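Local coordinates for protein methyltransferase 1 (Methanosarcina barkeri, PDB 2I2X) that transfers the methyl group of methanol to the cob(I)amide carried by its corrinoid partner protein, an early step of methanogenesis from methanol, at residues E42-P47 with E84-Q89; R123-D128 with P265-G270; L161-M166 with A215-C220; I194-I199 with L255-A260. All blocks are in the same frame, centred on the assembly; numbering follows the deposited sequence.

Contact 1: E42-P47 with E84-Q89; sequences EINYAP and ETEHVQ. With K (potassium ion), chain S.
The Tyr-45 ring lies against the backbone of strand 80-86. Glu-84 O sits over one face, toward the rim, 3.2 Å from Tyr-45 CZ. With CG between the backbone N and the carbonyl carbon (chi1 37°), the ring lies there and OH reaches Thr-85. At the ring edge, Tyr-45 OH shares a 2.8 Å hydrogen bond with Thr-85 OG1, which also bonds Gln-105. An alanine at Tyr-45 would lose this bond and the ring itself, and would probably loosen the packing against Tyr-62 of helix 55-76. The Asn-44 amide crosses the Glu-84 carboxylate obliquely, with planes 70° apart. Asn-44 ND2 donates to Glu-84 OE1 (2.9 Å) from above the carboxylate plane. Water 1 bridges Asn-44 OD1, Glu-84 O and the backbone N atoms of Tyr-45 and Glu-86. A straight 2.9 Å bond from Glu-84 N to Ile-43 O joins the parallel strands of this beta-alpha-beta unit. Glu-86 OE2 binds potassium at 2.3 Å and is bonded by Lys-267; Glu-164 and Glu-313 also bind the ion. Glu-42 OE2 comes within 3.9 Å of Glu-84 OE1. Arg-123 pairs with Glu-42, which Thr-285 also bonds; Lys-267 pairs with Glu-84, which Thr-125 also bonds, so the charge is probably largely offset.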
loop_
_atom_site.group_PDB
_atom_site.type_symbol
_atom_site.label_atom_id
_atom_site.label_comp_id
_atom_site.label_asym_id
_atom_site.label_seq_id
_atom_site.Cartn_x
_atom_site.Cartn_y
_atom_site.Cartn_z
ATOM N N GLU A 42 6.809 -9.625 -8.198
ATOM C CA GLU A 42 7.240 -8.740 -9.284
ATOM C C GLU A 42 6.787 -7.326 -8.928
ATOM O O GLU A 42 5.586 -7.017 -8.953
ATOM C CB GLU A 42 6.651 -9.192 -10.637
ATOM C CG GLU A 42 7.005 -8.289 -11.874
ATOM C CD GLU A 42 6.958 -9.027 -13.276
ATOM O OE1 GLU A 42 6.182 -10.006 -13.490
ATOM O OE2 GLU A 42 7.731 -8.632 -14.176
ATOM N N ILE A 43 7.734 -6.465 -8.592
ATOM C CA ILE A 43 7.374 -5.124 -8.142
ATOM C C ILE A 43 7.408 -4.108 -9.299
ATOM O O ILE A 43 8.336 -4.106 -10.123
ATOM C CB ILE A 43 8.248 -4.667 -6.924
ATOM C CG1 ILE A 43 7.800 -3.302 -6.385
ATOM C CG2 ILE A 43 9.745 -4.689 -7.297
ATOM C CD1 ILE A 43 6.480 -3.297 -5.573
ATOM N N ASN A 44 6.376 -3.262 -9.332
ATOM C CA ASN A 44 6.212 -2.209 -10.330
ATOM C C ASN A 44 6.212 -0.858 -9.647
ATOM O O ASN A 44 6.084 -0.798 -8.421
ATOM C CB ASN A 44 4.934 -2.417 -11.118
ATOM C CG ASN A 44 5.150 -3.327 -12.307
ATOM O OD1 ASN A 44 5.588 -2.877 -13.368
ATOM N ND2 ASN A 44 4.890 -4.617 -12.127
ATOM N N TYR A 45 6.385 0.207 -10.431
ATOM C CA TYR A 45 6.677 1.551 -9.903
ATOM C C TYR A 45 6.664 2.569 -11.038
ATOM O O TYR A 45 6.925 2.212 -12.173
ATOM C CB TYR A 45 8.061 1.593 -9.233
ATOM C CG TYR A 45 9.097 0.740 -9.956
ATOM C CD1 TYR A 45 9.817 1.235 -11.027
ATOM C CD2 TYR A 45 9.342 -0.566 -9.554
ATOM C CE1 TYR A 45 10.755 0.431 -11.680
ATOM C CE2 TYR A 45 10.257 -1.355 -10.190
ATOM C CZ TYR A 45 10.963 -0.861 -11.247
ATOM O OH TYR A 45 11.876 -1.678 -11.863
ATOM N N ALA A 46 6.340 3.821 -10.714
ATOM C CA ALA A 46 6.411 4.961 -11.632
ATOM C C ALA A 46 7.197 6.061 -10.892
ATOM O O ALA A 46 6.902 6.364 -9.728
ATOM C CB ALA A 46 5.011 5.466 -11.995
ATOM N N PRO A 47 8.203 6.651 -11.555
ATOM C CA PRO A 47 8.897 7.774 -10.959
ATOM C C PRO A 47 7.966 8.970 -10.767
ATOM O O PRO A 47 6.870 9.005 -11.323
ATOM C CB PRO A 47 10.014 8.081 -11.957
ATOM C CG PRO A 47 9.614 7.461 -13.238
ATOM C CD PRO A 47 8.731 6.290 -12.893
ATOM N N GLU A 84 10.017 -4.855 -12.378
ATOM C CA GLU A 84 9.519 -4.488 -13.671
ATOM C C GLU A 84 9.507 -2.969 -13.855
ATOM O O GLU A 84 8.793 -2.250 -13.134
ATOM C CB GLU A 84 8.130 -5.078 -13.962
ATOM C CG GLU A 84 7.584 -4.558 -15.328
ATOM C CD GLU A 84 6.172 -4.952 -15.662
ATOM O OE1 GLU A 84 5.468 -5.550 -14.814
ATOM O OE2 GLU A 84 5.750 -4.645 -16.798
ATOM N N THR A 85 10.258 -2.502 -14.851
ATOM C CA THR A 85 10.256 -1.096 -15.248
ATOM C C THR A 85 9.387 -0.879 -16.481
ATOM O O THR A 85 9.755 -1.288 -17.587
ATOM C CB THR A 85 11.695 -0.591 -15.550
ATOM O OG1 THR A 85 12.557 -0.924 -14.449
ATOM C CG2 THR A 85 11.726 0.902 -15.754
ATOM N N GLU A 86 8.233 -0.245 -16.293
ATOM C CA GLU A 86 7.400 0.163 -17.415
ATOM C C GLU A 86 7.862 1.490 -17.911
ATOM O O GLU A 86 7.612 2.481 -17.268
ATOM C CB GLU A 86 5.942 0.289 -17.003
ATOM C CG GLU A 86 5.357 -1.042 -16.595
ATOM C CD GLU A 86 3.897 -0.978 -16.257
ATOM O OE1 GLU A 86 3.506 -0.224 -15.336
ATOM O OE2 GLU A 86 3.117 -1.709 -16.907
ATOM N N HIS A 87 8.496 1.522 -19.077
ATOM C CA HIS A 87 8.976 2.773 -19.677
ATOM C C HIS A 87 7.979 3.917 -19.560
ATOM O O HIS A 87 6.836 3.762 -19.924
ATOM C CB HIS A 87 9.354 2.548 -21.142
ATOM C CG HIS A 87 10.643 1.809 -21.331
ATOM N ND1 HIS A 87 11.386 1.893 -22.488
ATOM C CD2 HIS A 87 11.341 0.991 -20.501
ATOM C CE1 HIS A 87 12.473 1.148 -22.373
ATOM N NE2 HIS A 87 12.468 0.587 -21.180
ATOM N N VAL A 88 8.401 5.047 -18.995
ATOM C CA VAL A 88 7.773 6.334 -19.334
ATOM C C VAL A 88 8.074 6.580 -20.818
ATOM O O VAL A 88 9.073 6.077 -21.342
ATOM C CB VAL A 88 8.308 7.533 -18.495
ATOM C CG1 VAL A 88 7.976 7.364 -17.024
ATOM C CG2 VAL A 88 9.789 7.725 -18.713
ATOM N N GLN A 89 7.239 7.361 -21.494
ATOM C CA GLN A 89 7.300 7.440 -22.968
ATOM C C GLN A 89 8.692 7.834 -23.448
ATOM O O GLN A 89 9.188 7.303 -24.463
ATOM C CB GLN A 89 6.226 8.382 -23.525
ATOM C CG GLN A 89 6.343 9.849 -23.050
ATOM C CD GLN A 89 7.432 10.657 -23.800
ATOM O OE1 GLN A 89 7.865 10.297 -24.919
ATOM N NE2 GLN A 89 7.885 11.747 -23.173
HETATM K K K S . 0.811 -1.322 -17.059
HETATM O O HOH W 1 6.847 -0.473 -13.464
HETATM O O HOH W 2 4.401 1.419 -13.496
#

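Contact 2: R123-D128 with P265-G270; sequences RHTIGD and PGKDCG. With ZN (zinc ion), chain Q.
Arg-123 reaches from strand 119-126 to the loop 265-270. Its CB points toward that loop. CG is anti to the backbone N (chi1 173°), and the chain runs on extended to CD before bending at chi3 (-140°). Arg-123 NE passes 4.2 Å from Lys-267 CD. The guanidinium then slides past Pro-265, with Arg-123 NH1 4.0 Å from Pro-265 CG. NH1 also forms a salt bridge with Glu-42. At the tip, Arg-123 NH2 meets Pro-265 O at 2.5 Å, near the guanidinium plane. This hydrogen bond is weak because bent, with an N-H...O angle of 129°. NH2 has a second bond, to Ser-162 OG. A leucine in place of Arg-123 would lose the bonds to Pro-265 O and Ser-162 OG and the charge facing Glu-42, and would probably leave the start of the loop less firmly held.

Lys-267 folds back at chi2 and chi3, and Lys-267 CD lies 3.8 Å from Thr-125 OG1. Lys-267 NZ forms a salt bridge with Glu-84 and a weak one, at 3.2 Å, with Asp-268 OD1. Thr-125 OG1 bonds Glu-84 as well, so one acid holds both tips. A type I turn from Lys-267 to Gly-270 follows. It presents Cys-269 SG to the zinc at 2.4 Å. Glu-164 and Cys-220 are the other protein ligands.

The loop joins helix 240-259 to helix 273-280 and brings a zinc ligand to the barrel. Strand 119-126 runs between strands 80-86 and 160-163 in the parallel sheet of the TIM barrel. Pro-265 touches Thr-285 of strand 285-287, and Ile-126 packs on helix 143-155.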
loop_
_atom_site.group_PDB
_atom_site.type_symbol
_atom_site.label_atom_id
_atom_site.label_comp_id
_atom_site.label_asym_id
_atom_site.label_seq_id
_atom_site.Cartn_x
_atom_site.Cartn_y
_atom_site.Cartn_z
ATOM N N ARG A 123 12.688 -6.917 -15.701
ATOM C CA ARG A 123 11.801 -6.858 -16.822
ATOM C C ARG A 123 11.644 -5.415 -17.211
ATOM O O ARG A 123 11.364 -4.569 -16.348
ATOM C CB ARG A 123 10.463 -7.404 -16.429
ATOM C CG ARG A 123 9.392 -7.239 -17.475
ATOM C CD ARG A 123 8.136 -7.766 -16.838
ATOM N NE ARG A 123 7.362 -8.524 -17.764
ATOM C CZ ARG A 123 6.721 -9.642 -17.479
ATOM N NH1 ARG A 123 6.736 -10.176 -16.270
ATOM N NH2 ARG A 123 6.049 -10.227 -18.452
ATOM N N HIS A 124 11.843 -5.148 -18.502
ATOM C CA HIS A 124 11.581 -3.859 -19.081
ATOM C C HIS A 124 10.422 -4.013 -20.021
ATOM O O HIS A 124 10.408 -4.915 -20.856
ATOM C CB HIS A 124 12.801 -3.351 -19.849
ATOM C CG HIS A 124 13.582 -2.313 -19.108
ATOM N ND1 HIS A 124 13.904 -2.434 -17.768
ATOM C CD2 HIS A 124 14.081 -1.124 -19.508
ATOM C CE1 HIS A 124 14.587 -1.371 -17.385
ATOM N NE2 HIS A 124 14.690 -0.553 -18.416
ATOM N N THR A 125 9.451 -3.125 -19.867
ATOM C CA THR A 125 8.267 -3.059 -20.697
ATOM C C THR A 125 8.344 -1.766 -21.524
ATOM O O THR A 125 8.094 -0.653 -21.011
ATOM C CB THR A 125 7.010 -3.055 -19.808
ATOM O OG1 THR A 125 6.981 -4.259 -19.054
ATOM C CG2 THR A 125 5.702 -2.919 -20.638
ATOM N N ILE A 126 8.707 -1.925 -22.805
ATOM C CA ILE A 126 8.850 -0.824 -23.735
ATOM C C ILE A 126 7.471 -0.188 -23.878
ATOM O O ILE A 126 6.449 -0.866 -23.755
ATOM C CB ILE A 126 9.429 -1.367 -25.076
ATOM C CG1 ILE A 126 10.951 -1.578 -24.968
ATOM C CG2 ILE A 126 9.168 -0.419 -26.293
ATOM C CD1 ILE A 126 11.437 -2.362 -23.758
ATOM N N GLY A 127 7.429 1.123 -24.068
ATOM C CA GLY A 127 6.177 1.774 -24.462
ATOM C C GLY A 127 5.771 1.583 -25.930
ATOM O O GLY A 127 6.611 1.646 -26.831
ATOM N N ASP A 128 4.482 1.352 -26.185
ATOM C CA ASP A 128 4.019 1.290 -27.570
ATOM C C ASP A 128 3.952 2.693 -28.094
ATOM O O ASP A 128 2.945 3.372 -27.958
ATOM C CB ASP A 128 2.670 0.580 -27.751
ATOM C CG ASP A 128 2.467 0.081 -29.204
ATOM O OD1 ASP A 128 3.116 0.656 -30.111
ATOM O OD2 ASP A 128 1.663 -0.861 -29.434
ATOM N N PRO A 265 7.266 -15.105 -18.773
ATOM C CA PRO A 265 5.952 -14.907 -18.175
ATOM C C PRO A 265 5.210 -13.729 -18.770
ATOM O O PRO A 265 5.803 -12.686 -18.987
ATOM C CB PRO A 265 6.279 -14.629 -16.705
ATOM C CG PRO A 265 7.696 -14.067 -16.722
ATOM C CD PRO A 265 8.377 -14.723 -17.881
ATOM N N GLY A 266 3.916 -13.893 -19.042
ATOM C CA GLY A 266 3.104 -12.794 -19.535
ATOM C C GLY A 266 2.990 -11.661 -18.539
ATOM O O GLY A 266 3.134 -11.853 -17.339
ATOM N N LYS A 267 2.713 -10.474 -19.044
ATOM C CA LYS A 267 2.467 -9.292 -18.226
ATOM C C LYS A 267 1.365 -9.419 -17.220
ATOM O O LYS A 267 0.301 -9.933 -17.507
ATOM C CB LYS A 267 2.131 -8.098 -19.115
ATOM C CG LYS A 267 3.365 -7.426 -19.687
ATOM C CD LYS A 267 3.878 -6.417 -18.708
ATOM C CE LYS A 267 2.950 -5.230 -18.652
ATOM N NZ LYS A 267 3.286 -4.425 -17.465
ATOM N N ASP A 268 1.647 -8.852 -16.051
ATOM C CA ASP A 268 0.771 -8.836 -14.884
ATOM C C ASP A 268 -0.668 -8.410 -15.149
ATOM O O ASP A 268 -1.605 -9.035 -14.659
ATOM C CB ASP A 268 1.399 -7.955 -13.797
ATOM C CG ASP A 268 1.727 -6.557 -14.287
ATOM O OD1 ASP A 268 1.477 -6.247 -15.478
ATOM O OD2 ASP A 268 2.221 -5.750 -13.477
ATOM N N CYS A 269 -0.855 -7.347 -15.911
ATOM C CA CYS A 269 -2.206 -6.835 -16.141
ATOM C C CYS A 269 -2.993 -7.661 -17.170
ATOM O O CYS A 269 -4.165 -7.351 -17.476
ATOM C CB CYS A 269 -2.182 -5.352 -16.526
ATOM S SG CYS A 269 -1.190 -4.969 -17.989
ATOM N N GLY A 270 -2.362 -8.722 -17.657
ATOM C CA GLY A 270 -3.025 -9.716 -18.514
ATOM C C GLY A 270 -3.862 -10.666 -17.674
ATOM O O GLY A 270 -3.499 -11.827 -17.471
HETATM ZN ZN ZN Q . -1.413 -2.613 -18.335
#

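Contact 3: L161-M166 with A215-C220; sequences LSVESM and AGDTDC. With ZN (zinc ion), chain Q; K (potassium ion), chain S.
The zinc site of the methyltransferase takes two of its three protein ligands from this contact, Glu-164 and Cys-220. Glu-164 OE1 binds zinc at 2.1 Å, and Cys-220 SG binds it at 2.2 Å. Cys-269 is the third. The other oxygen of the same carboxylate, Glu-164 OE2, binds potassium at 2.4 Å, so this group bridges the two metals. Two cations on one carboxylate would be expected to keep it ionised. Glu-164 gets there by a bend at chi2 (-144°). Cys-220 SG is anti to its backbone N (chi1 -154°).

Both ligands stand at the C-terminal ends of neighbouring parallel strands, 160-163 and 213-216. That is the usual place for an active site in a TIM barrel, the fold of this subunit. Ala-215 N donates to Leu-161 O. One step on, the side chain of Ser-162 takes over, and Ser-162 OG donates to Gly-216 O at 2.8 Å, in the carbonyl plane.

Past the strands, Asp-217 ties the two loops together. Its carboxylate faces Ser-165 with the syn lone pairs of both oxygens. OD1 accepts from Ser-165 N in a nearly straight bond (176°), and Asp-217 OD2 accepts from Ser-165 OG at 2.7 Å. OD1 also takes Thr-218 N on its anti lone pair. Arg-253 forms a salt bridge to OD1, and Trp-200 NE1 bonds OD2. These bonds fix the rotation of the buried carboxylate. Water 3 donates to both Ser-165 O and Thr-218 O, a second link between the loops.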
loop_
_atom_site.group_PDB
_atom_site.type_symbol
_atom_site.label_atom_id
_atom_site.label_comp_id
_atom_site.label_asym_id
_atom_site.label_seq_id
_atom_site.Cartn_x
_atom_site.Cartn_y
_atom_site.Cartn_z
ATOM N N LEU A 161 11.412 -9.087 -21.795
ATOM C CA LEU A 161 10.947 -8.021 -22.672
ATOM C C LEU A 161 9.440 -8.112 -22.855
ATOM O O LEU A 161 8.924 -9.191 -23.127
ATOM C CB LEU A 161 11.643 -8.113 -24.041
ATOM C CG LEU A 161 13.175 -8.159 -24.078
ATOM C CD1 LEU A 161 13.679 -8.324 -25.504
ATOM C CD2 LEU A 161 13.789 -6.909 -23.433
ATOM N N SER A 162 8.744 -6.988 -22.725
ATOM C CA SER A 162 7.300 -6.949 -22.814
ATOM C C SER A 162 6.890 -5.614 -23.411
ATOM O O SER A 162 7.717 -4.689 -23.512
ATOM C CB SER A 162 6.707 -7.023 -21.413
ATOM O OG SER A 162 6.559 -8.353 -20.955
ATOM N N VAL A 163 5.614 -5.512 -23.780
ATOM C CA VAL A 163 5.000 -4.250 -24.187
ATOM C C VAL A 163 3.527 -4.422 -23.914
ATOM O O VAL A 163 3.039 -5.540 -23.903
ATOM C CB VAL A 163 5.202 -3.925 -25.723
ATOM C CG1 VAL A 163 4.866 -5.103 -26.595
ATOM C CG2 VAL A 163 4.339 -2.725 -26.152
ATOM N N GLU A 164 2.830 -3.323 -23.694
ATOM C CA GLU A 164 1.374 -3.333 -23.710
ATOM C C GLU A 164 0.938 -2.727 -25.043
ATOM O O GLU A 164 0.830 -1.509 -25.158
ATOM C CB GLU A 164 0.825 -2.470 -22.581
ATOM C CG GLU A 164 1.673 -2.520 -21.365
ATOM C CD GLU A 164 0.867 -2.467 -20.090
ATOM O OE1 GLU A 164 -0.353 -2.265 -20.142
ATOM O OE2 GLU A 164 1.455 -2.619 -19.004
ATOM N N SER A 165 0.715 -3.561 -26.047
ATOM C CA SER A 165 0.542 -3.035 -27.408
ATOM C C SER A 165 -0.878 -2.555 -27.749
ATOM O O SER A 165 -1.840 -2.973 -27.121
ATOM C CB SER A 165 1.119 -3.980 -28.459
ATOM O OG SER A 165 0.526 -5.255 -28.427
ATOM N N MET A 166 -0.982 -1.668 -28.736
ATOM C CA MET A 166 -2.186 -0.904 -28.991
ATOM C C MET A 166 -3.017 -1.369 -30.211
ATOM O O MET A 166 -4.015 -0.726 -30.581
ATOM C CB MET A 166 -1.816 0.566 -29.185
ATOM C CG MET A 166 -1.151 1.285 -28.024
ATOM S SD MET A 166 -0.666 3.000 -28.515
ATOM C CE MET A 166 0.431 2.735 -29.926
ATOM N N ALA A 215 9.033 -12.159 -23.379
ATOM C CA ALA A 215 8.177 -12.548 -22.278
ATOM C C ALA A 215 6.669 -12.615 -22.597
ATOM O O ALA A 215 6.037 -13.641 -22.366
ATOM C CB ALA A 215 8.466 -11.696 -21.049
ATOM N N GLY A 216 6.097 -11.533 -23.119
ATOM C CA GLY A 216 4.692 -11.521 -23.535
ATOM C C GLY A 216 4.045 -10.162 -23.328
ATOM O O GLY A 216 4.656 -9.263 -22.749
ATOM N N ASP A 217 2.793 -10.053 -23.773
ATOM C CA ASP A 217 2.018 -8.805 -23.955
ATOM C C ASP A 217 0.808 -8.850 -23.004
ATOM O O ASP A 217 0.762 -9.679 -22.099
ATOM C CB ASP A 217 1.509 -8.794 -25.410
ATOM C CG ASP A 217 1.282 -7.401 -25.969
ATOM O OD1 ASP A 217 0.488 -6.619 -25.412
ATOM O OD2 ASP A 217 1.874 -7.103 -27.023
ATOM N N THR A 218 -0.180 -7.993 -23.227
ATOM C CA THR A 218 -1.383 -7.900 -22.374
ATOM C C THR A 218 -2.371 -7.131 -23.146
ATOM O O THR A 218 -2.038 -6.061 -23.690
ATOM C CB THR A 218 -1.254 -6.820 -21.270
ATOM O OG1 THR A 218 -0.059 -6.969 -20.558
ATOM C CG2 THR A 218 -2.376 -6.859 -20.327
ATOM N N ASP A 219 -3.616 -7.567 -23.063
ATOM C CA ASP A 219 -4.662 -6.761 -23.629
ATOM C C ASP A 219 -5.103 -5.551 -22.820
ATOM O O ASP A 219 -6.289 -5.173 -22.890
ATOM C CB ASP A 219 -5.870 -7.575 -23.973
ATOM C CG ASP A 219 -6.629 -6.970 -25.113
ATOM O OD1 ASP A 219 -5.965 -6.495 -26.076
ATOM O OD2 ASP A 219 -7.877 -6.954 -25.039
ATOM N N CYS A 220 -4.172 -4.942 -22.081
ATOM C CA CYS A 220 -4.474 -3.804 -21.216
ATOM C C CYS A 220 -5.258 -2.696 -21.908
ATOM O O CYS A 220 -6.227 -2.170 -21.366
ATOM C CB CYS A 220 -3.200 -3.186 -20.687
ATOM S SG CYS A 220 -3.494 -2.333 -19.073
HETATM ZN ZN ZN Q . -1.413 -2.613 -18.335
HETATM K K K S . 0.811 -1.322 -17.059
HETATM O O HOH W 3 -2.570 -3.499 -24.333
#

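Contact 4: I194-I199 with L255-A260; sequences IDMELI and LVAYEA
The Tyr-258 ring is the one aromatic group here, and it lies on the far side of helix 240-259 from the meeting of the two helices. Ala-257 CB sits over one face of the Tyr-258 ring, 4.1 Å above its plane and offset toward the rim. The ring also touches Val-276 and Thr-280 of helix 273-280. The same Ala-257 CB receives the tip of Met-196, whose CE comes to 3.6 Å.

Met-196 carries much of the contact. Its CB points at the other helix. CG is anti to the carbonyl carbon (chi1 -76°), and further bends at chi2 and chi3 curl the chain so that the terminal methyl reaches Ala-257. Nearer the backbone, Met-196 CB packs 3.6 Å from Val-256 CG1. That methyl is anti to the backbone N of Val-256 (chi1 173°). Val-256 CG1 fits between Met-196 CB and the next residue, 3.4 Å from Glu-197 N and 3.8 Å from Glu-197 CB. The Glu-197 chain is extended, and its carboxylate leads away from the interface. Glu-197 O lies 4.4 Å from Ala-260 CB, at the point where helix 240-259 ends. The helix axes approach to 8.5 Å, and the small Ala-257 and Ala-260 are consistent with this close packing.

The two helices lie on the outside of the TIM barrel and run in roughly the same direction, crossing at -34°. Met-196 also touches Asp-217, in the loop after strand 213-216. Ala-257 and Ala-260 pack on Trp-200, further along helix 181-210. On another side of that helix, Leu-198 and Ile-199 meet Tyr-143 of helix 143-155.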
loop_
_atom_site.group_PDB
_atom_site.type_symbol
_atom_site.label_atom_id
_atom_site.label_comp_id
_atom_site.label_asym_id
_atom_site.label_seq_id
_atom_site.Cartn_x
_atom_site.Cartn_y
_atom_site.Cartn_z
ATOM N N ILE A 194 -3.735 -9.512 -35.501
ATOM C CA ILE A 194 -2.885 -9.242 -36.652
ATOM C C ILE A 194 -1.646 -8.414 -36.202
ATOM O O ILE A 194 -0.510 -8.725 -36.566
ATOM C CB ILE A 194 -3.717 -8.548 -37.821
ATOM C CG1 ILE A 194 -4.694 -9.524 -38.470
ATOM C CG2 ILE A 194 -2.835 -7.952 -38.882
ATOM C CD1 ILE A 194 -5.962 -8.852 -38.946
ATOM N N ASP A 195 -1.864 -7.382 -35.391
ATOM C CA ASP A 195 -0.750 -6.537 -34.953
ATOM C C ASP A 195 0.171 -7.322 -34.022
ATOM O O ASP A 195 1.398 -7.180 -34.097
ATOM C CB ASP A 195 -1.241 -5.246 -34.284
ATOM C CG ASP A 195 -0.103 -4.316 -33.889
ATOM O OD1 ASP A 195 0.552 -3.696 -34.774
ATOM O OD2 ASP A 195 0.124 -4.199 -32.658
ATOM N N MET A 196 -0.427 -8.183 -33.191
ATOM C CA MET A 196 0.327 -8.973 -32.247
ATOM C C MET A 196 1.330 -9.847 -32.978
ATOM O O MET A 196 2.476 -9.968 -32.554
ATOM C CB MET A 196 -0.599 -9.848 -31.414
ATOM C CG MET A 196 -1.353 -9.135 -30.335
ATOM S SD MET A 196 -0.320 -8.671 -28.946
ATOM C CE MET A 196 0.132 -10.261 -28.262
ATOM N N GLU A 197 0.910 -10.459 -34.084
ATOM C CA GLU A 197 1.846 -11.288 -34.834
ATOM C C GLU A 197 3.032 -10.534 -35.467
ATOM O O GLU A 197 4.131 -11.061 -35.502
ATOM C CB GLU A 197 1.133 -12.142 -35.860
ATOM C CG GLU A 197 2.106 -13.066 -36.582
ATOM C CD GLU A 197 1.592 -13.576 -37.897
ATOM O OE1 GLU A 197 2.198 -14.547 -38.390
ATOM O OE2 GLU A 197 0.587 -13.017 -38.419
ATOM N N LEU A 198 2.809 -9.308 -35.933
ATOM C CA LEU A 198 3.874 -8.485 -36.502
ATOM C C LEU A 198 4.929 -8.259 -35.438
ATOM O O LEU A 198 6.079 -8.703 -35.551
ATOM C CB LEU A 198 3.322 -7.119 -36.924
ATOM C CG LEU A 198 3.901 -6.212 -38.034
ATOM C CD1 LEU A 198 3.850 -4.755 -37.586
ATOM C CD2 LEU A 198 5.308 -6.561 -38.514
ATOM N N ILE A 199 4.523 -7.586 -34.372
ATOM C CA ILE A 199 5.473 -7.143 -33.356
ATOM C C ILE A 199 6.180 -8.280 -32.609
ATOM O O ILE A 199 7.392 -8.208 -32.372
ATOM C CB ILE A 199 4.810 -6.145 -32.403
ATOM C CG1 ILE A 199 3.654 -6.812 -31.653
ATOM C CG2 ILE A 199 4.304 -4.943 -33.206
ATOM C CD1 ILE A 199 3.041 -5.936 -30.613
ATOM N N LEU A 255 -2.785 -14.634 -26.758
ATOM C CA LEU A 255 -2.159 -15.895 -27.114
ATOM C C LEU A 255 -1.151 -15.785 -28.273
ATOM O O LEU A 255 -0.198 -16.557 -28.337
ATOM C CB LEU A 255 -3.235 -16.932 -27.429
ATOM C CG LEU A 255 -2.764 -18.303 -27.924
ATOM C CD1 LEU A 255 -2.033 -19.065 -26.846
ATOM C CD2 LEU A 255 -3.919 -19.145 -28.454
ATOM N N VAL A 256 -1.358 -14.819 -29.173
ATOM C CA VAL A 256 -0.525 -14.651 -30.369
ATOM C C VAL A 256 0.967 -14.442 -30.059
ATOM O O VAL A 256 1.834 -15.006 -30.746
ATOM C CB VAL A 256 -1.064 -13.506 -31.331
ATOM C CG1 VAL A 256 -0.105 -13.240 -32.452
ATOM C CG2 VAL A 256 -2.435 -13.850 -31.898
ATOM N N ALA A 257 1.262 -13.641 -29.036
ATOM C CA ALA A 257 2.635 -13.432 -28.587
ATOM C C ALA A 257 3.413 -14.758 -28.472
ATOM O O ALA A 257 4.567 -14.870 -28.919
ATOM C CB ALA A 257 2.630 -12.688 -27.268
ATOM N N TYR A 258 2.756 -15.760 -27.895
ATOM C CA TYR A 258 3.386 -17.055 -27.612
ATOM C C TYR A 258 3.495 -17.875 -28.902
ATOM O O TYR A 258 4.545 -18.464 -29.204
ATOM C CB TYR A 258 2.637 -17.764 -26.450
ATOM C CG TYR A 258 2.534 -16.781 -25.292
ATOM C CD1 TYR A 258 3.649 -16.505 -24.466
ATOM C CD2 TYR A 258 1.387 -16.014 -25.120
ATOM C CE1 TYR A 258 3.583 -15.529 -23.473
ATOM C CE2 TYR A 258 1.320 -15.052 -24.151
ATOM C CZ TYR A 258 2.409 -14.811 -23.324
ATOM O OH TYR A 258 2.283 -13.833 -22.353
ATOM N N GLU A 259 2.417 -17.856 -29.687
ATOM C CA GLU A 259 2.422 -18.456 -31.018
ATOM C C GLU A 259 3.597 -17.910 -31.799
ATOM O O GLU A 259 4.261 -18.643 -32.510
ATOM C CB GLU A 259 1.086 -18.188 -31.723
ATOM C CG GLU A 259 0.009 -19.114 -31.194
ATOM C CD GLU A 259 -1.396 -18.797 -31.649
ATOM O OE1 GLU A 259 -1.674 -17.639 -32.050
ATOM O OE2 GLU A 259 -2.242 -19.724 -31.576
ATOM N N ALA A 260 3.887 -16.625 -31.610
ATOM C CA ALA A 260 4.877 -15.954 -32.428
ATOM C C ALA A 260 6.224 -15.901 -31.764
ATOM O O ALA A 260 7.092 -15.140 -32.176
ATOM C CB ALA A 260 4.408 -14.542 -32.797
#

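How the contacts relate
From the N terminus, contact 1 closes first, joining strands 40-43 and 80-86 across helix 55-76. Contact 2 opens after it on strand 119-126 and closes far later, in the loop before helix 273-280. Contacts 3 and 4 both fall within that long span. They cross: 161-166 comes first, then 194-199, 215-220 and 255-260. Contacts 1, 2 and 3 share the parallel barrel sheet and meet around the metals. Lys-267 of contact 2 forms a salt bridge with Glu-164 of contact 3. Contact 4 ties together two outer helices and touches contact 3 where Tyr-258 packs on Gly-216.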